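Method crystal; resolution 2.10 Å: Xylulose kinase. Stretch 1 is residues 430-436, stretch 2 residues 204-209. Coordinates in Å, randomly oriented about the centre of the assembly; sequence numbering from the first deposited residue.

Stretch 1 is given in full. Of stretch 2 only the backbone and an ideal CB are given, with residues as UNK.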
ATOM      1  N   ARG A 430      -1.378 -38.934  23.568  1.00 24.05           N
ATOM      2  CA  ARG A 430      -1.446 -38.668  24.998  1.00 21.87           C
ATOM      3  C   ARG A 430      -2.763 -39.198  25.547  1.00 28.35           C
ATOM      4  O   ARG A 430      -2.815 -39.780  26.614  1.00 27.82           O
ATOM      5  CB  ARG A 430      -1.324 -37.171  25.274  1.00 38.29           C
ATOM      6  CG  ARG A 430       0.088 -36.625  25.533  1.00 32.67           C
ATOM      7  CD  ARG A 430       1.043 -37.683  26.013  1.00 66.83           C
ATOM      8  NE  ARG A 430       2.441 -37.371  25.687  1.00 46.99           N
ATOM      9  CZ  ARG A 430       3.035 -36.236  25.975  1.00 52.21           C
ATOM     10  NH1 ARG A 430       2.356 -35.282  26.576  1.00 45.30           N
ATOM     11  NH2 ARG A 430       4.301 -36.050  25.654  1.00 41.57           N
ATOM     12  N   LEU A 431      -3.821 -39.000  24.785  1.00 22.01           N
ATOM     13  CA  LEU A 431      -5.121 -39.464  25.186  1.00 26.87           C
ATOM     14  C   LEU A 431      -5.183 -40.979  25.276  1.00 20.55           C
ATOM     15  O   LEU A 431      -5.755 -41.517  26.193  1.00 23.21           O
ATOM     16  CB  LEU A 431      -6.203 -38.884  24.287  1.00 32.26           C
ATOM     17  CG  LEU A 431      -6.514 -37.405  24.505  1.00 24.87           C
ATOM     18  CD1 LEU A 431      -7.283 -36.848  23.357  1.00 22.54           C
ATOM     19  CD2 LEU A 431      -7.281 -37.203  25.797  1.00 22.15           C
ATOM     20  N   ALA A 432      -4.572 -41.655  24.322  1.00 21.16           N
ATOM     21  CA  ALA A 432      -4.493 -43.103  24.340  1.00 16.02           C
ATOM     22  C   ALA A 432      -3.701 -43.631  25.539  1.00 22.77           C
ATOM     23  O   ALA A 432      -4.094 -44.594  26.168  1.00 24.39           O
ATOM     24  CB  ALA A 432      -3.916 -43.609  23.055  1.00 15.89           C
ATOM     25  N   GLN A 433      -2.580 -42.987  25.825  1.00 21.30           N
ATOM     26  CA  GLN A 433      -1.860 -43.196  27.046  1.00 30.98           C
ATOM     27  C   GLN A 433      -2.712 -43.175  28.290  1.00 22.00           C
ATOM     28  O   GLN A 433      -2.619 -44.054  29.114  1.00 28.04           O
ATOM     29  CB  GLN A 433      -0.777 -42.148  27.190  1.00 41.41           C
ATOM     30  CG  GLN A 433       0.529 -42.549  26.622  1.00 47.07           C
ATOM     31  CD  GLN A 433       1.659 -41.776  27.223  1.00 42.20           C
ATOM     32  OE1 GLN A 433       1.805 -40.593  26.966  1.00 43.09           O
ATOM     33  NE2 GLN A 433       2.457 -42.440  28.028  1.00 59.33           N
ATOM     34  N   ILE A 434      -3.509 -42.145  28.427  1.00 20.47           N
ATOM     35  CA  ILE A 434      -4.394 -41.989  29.557  1.00 23.78           C
ATOM     36  C   ILE A 434      -5.286 -43.209  29.693  1.00 36.28           C
ATOM     37  O   ILE A 434      -5.333 -43.845  30.713  1.00 27.72           O
ATOM     38  CB  ILE A 434      -5.238 -40.714  29.406  1.00 27.91           C
ATOM     39  CG1 ILE A 434      -4.358 -39.472  29.442  1.00 33.15           C
ATOM     40  CG2 ILE A 434      -6.279 -40.631  30.491  1.00 30.59           C
ATOM     41  CD1 ILE A 434      -5.125 -38.202  29.512  1.00 27.22           C
ATOM     42  N   ALA A 435      -5.990 -43.538  28.625  1.00 27.43           N
ATOM     43  CA  ALA A 435      -6.903 -44.658  28.630  1.00 26.16           C
ATOM     44  C   ALA A 435      -6.184 -45.956  28.934  1.00 33.54           C
ATOM     45  O   ALA A 435      -6.713 -46.809  29.627  1.00 29.16           O
ATOM     46  CB  ALA A 435      -7.614 -44.753  27.307  1.00 19.60           C
ATOM     47  N   ALA A 436      -4.972 -46.097  28.417  1.00 25.78           N
ATOM     48  CA  ALA A 436      -4.193 -47.287  28.648  1.00 26.06           C
ATOM     49  C   ALA A 436      -3.565 -47.387  30.031  1.00 25.41           C
ATOM     50  O   ALA A 436      -3.190 -48.461  30.441  1.00 34.25           O
ATOM     51  CB  ALA A 436      -3.154 -47.480  27.583  1.00 15.46           C
ATOM     52  N   UNK A 204     -15.945 -38.446  26.452  1.00 30.04           N
ATOM     53  CA  UNK A 204     -14.799 -37.593  26.732  1.00 28.86           C
ATOM     54  C   UNK A 204     -13.565 -38.070  25.984  1.00 21.40           C
ATOM     55  O   UNK A 204     -13.459 -39.230  25.649  1.00 29.57           O
ATOM     56  CB  UNK A 204     -14.520 -37.551  28.236  1.00 28.86           C
ATOM     57  N   UNK A 205     -12.651 -37.158  25.701  1.00 24.40           N
ATOM     58  CA  UNK A 205     -11.505 -37.441  24.858  1.00 22.83           C
ATOM     59  C   UNK A 205     -10.719 -38.668  25.259  1.00 17.63           C
ATOM     60  O   UNK A 205     -10.205 -39.373  24.410  1.00 19.41           O
ATOM     61  CB  UNK A 205     -10.569 -36.231  24.852  1.00 22.83           C
ATOM     62  N   UNK A 206     -10.649 -38.916  26.560  1.00 19.27           N
ATOM     63  CA  UNK A 206      -9.739 -39.893  27.137  1.00 25.68           C
ATOM     64  C   UNK A 206     -10.393 -41.255  27.347  1.00 27.89           C
ATOM     65  O   UNK A 206      -9.771 -42.171  27.851  1.00 29.82           O
ATOM     66  CB  UNK A 206      -9.197 -39.371  28.469  1.00 25.68           C
ATOM     67  N   UNK A 207     -11.648 -41.366  26.940  1.00 31.54           N
ATOM     68  CA  UNK A 207     -12.426 -42.587  27.061  1.00 24.06           C
ATOM     69  C   UNK A 207     -12.345 -43.465  25.805  1.00 27.13           C
ATOM     70  O   UNK A 207     -12.181 -42.970  24.705  1.00 24.41           O
ATOM     71  CB  UNK A 207     -13.886 -42.238  27.357  1.00 24.06           C
ATOM     72  N   UNK A 208     -12.463 -44.769  26.001  1.00 25.17           N
ATOM     73  CA  UNK A 208     -12.433 -45.736  24.913  1.00 21.33           C
ATOM     74  C   UNK A 208     -13.784 -45.897  24.209  1.00 18.94           C
ATOM     75  O   UNK A 208     -14.813 -46.038  24.837  1.00 23.14           O
ATOM     76  CB  UNK A 208     -11.972 -47.092  25.450  1.00 21.33           C
ATOM     77  N   UNK A 209     -13.765 -45.836  22.890  1.00 22.79           N
ATOM     78  CA  UNK A 209     -14.981 -45.908  22.101  1.00 26.09           C
ATOM     79  C   UNK A 209     -15.152 -47.265  21.431  1.00 23.29           C
ATOM     80  O   UNK A 209     -16.187 -47.560  20.868  1.00 24.65           O
ATOM     81  CB  UNK A 209     -14.983 -44.802  21.044  1.00 26.09           C
TER

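Stretch 1 is a helix that turns L431, I434 and A435 toward stretch 2. These three offer methyl groups and no polar side-chain atoms. The backbone of stretch 2 makes a type I turn from 204 to 207 before entering a strand at 208.

Position 204 opens the turn, with phi/psi of -80/153. Its ideal CB has nothing of stretch 1 within 5.5 Å. Stretch 1 sets no demand here, and many side chains would do. The deposited residue is E204. Its carboxylate is hydrogen-bonded elsewhere in the structure. Its backbone O accepts the turn's hydrogen bond from N of position 207, at 3.1 Å.

Position 205 has phi/psi of -51/-34, which any ordinary residue can adopt. The CB direction is sideways, and the ideal CB would lie 3.6 Å from L431 CD2. That is close for two carbons, so a small residue such as glycine or alanine is the natural guess. The deposited residue is G205. It has no side chain, and the leucine methyl packs on its backbone: L431 CD2 lies 3.8 Å from G205 C.

Position 206 comes nearest to the helix backbone, its CA 5.0 Å from that of L431. The ideal CB points sideways, 3.8 Å from I434 CG2 and 3.9 Å from L431 CD2. A small side chain suits this place: alanine, serine, perhaps threonine or cysteine. The methyl groups nearby give no hydrogen-bond partner, so a polar group would have to turn elsewhere. The deposited residue is S206, rotamer p. Its CB makes the contacts with both methyls, while OG makes no hydrogen bond to stretch 1. The backbone also takes part, with S206 O 3.4 Å from A435 CB.

Position 207 ends the turn, and its CB points away from stretch 1. Many side chains would fit, and a side chain with an acceptor could reach N of 204. The deposited residue is E207. Its OE2 accepts a hydrogen bond from E204 N at 3.2 Å, so the side chain of the turn's last residue joins the backbone of its first.

Position 208 has strand angles, -83/131, and a sideways CB 5.3 Å from A435 CB. An apolar side chain reaching at least one carbon beyond CB could meet the alanine; valine, leucine, isoleucine or methionine are candidates. The deposited residue is I208, with I208 CG1 3.8 Å from A435 CB.

Position 209 is out of reach of stretch 1, which leaves the choice open. It is T209, its OG1 hydrogen-bonded elsewhere in the structure.

Stretch 2 (204-209) EGSEIT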
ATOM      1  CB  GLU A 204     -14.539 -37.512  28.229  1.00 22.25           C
ATOM      2  CG  GLU A 204     -15.730 -37.075  29.052  1.00 26.39           C
ATOM      3  CD  GLU A 204     -16.058 -35.606  28.904  1.00 28.52           C
ATOM      4  OE1 GLU A 204     -15.225 -34.852  28.408  1.00 20.54           O
ATOM      5  OE2 GLU A 204     -17.159 -35.210  29.293  1.00 21.60           O
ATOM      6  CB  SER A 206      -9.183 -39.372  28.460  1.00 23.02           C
ATOM      7  OG  SER A 206     -10.192 -38.765  29.231  1.00 25.07           O
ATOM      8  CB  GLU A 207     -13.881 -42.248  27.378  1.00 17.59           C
ATOM      9  CG  GLU A 207     -14.091 -41.620  28.737  1.00 19.97           C
ATOM     10  CD  GLU A 207     -15.512 -41.144  28.971  1.00 40.17           C
ATOM     11  OE1 GLU A 207     -15.821 -40.755  30.109  1.00 32.35           O
ATOM     12  OE2 GLU A 207     -16.316 -41.149  28.029  1.00 29.32           O
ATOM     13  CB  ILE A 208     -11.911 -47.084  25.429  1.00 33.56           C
ATOM     14  CG1 ILE A 208     -10.523 -46.915  26.036  1.00 26.55           C
ATOM     15  CG2 ILE A 208     -11.894 -48.129  24.357  1.00 24.52           C
ATOM     16  CD1 ILE A 208      -9.835 -48.191  26.317  1.00 31.56           C
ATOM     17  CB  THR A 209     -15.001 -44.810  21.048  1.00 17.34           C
ATOM     18  OG1 THR A 209     -13.879 -44.967  20.185  1.00 19.71           O
ATOM     19  CG2 THR A 209     -14.808 -43.475  21.677  1.00 19.65           C
TER
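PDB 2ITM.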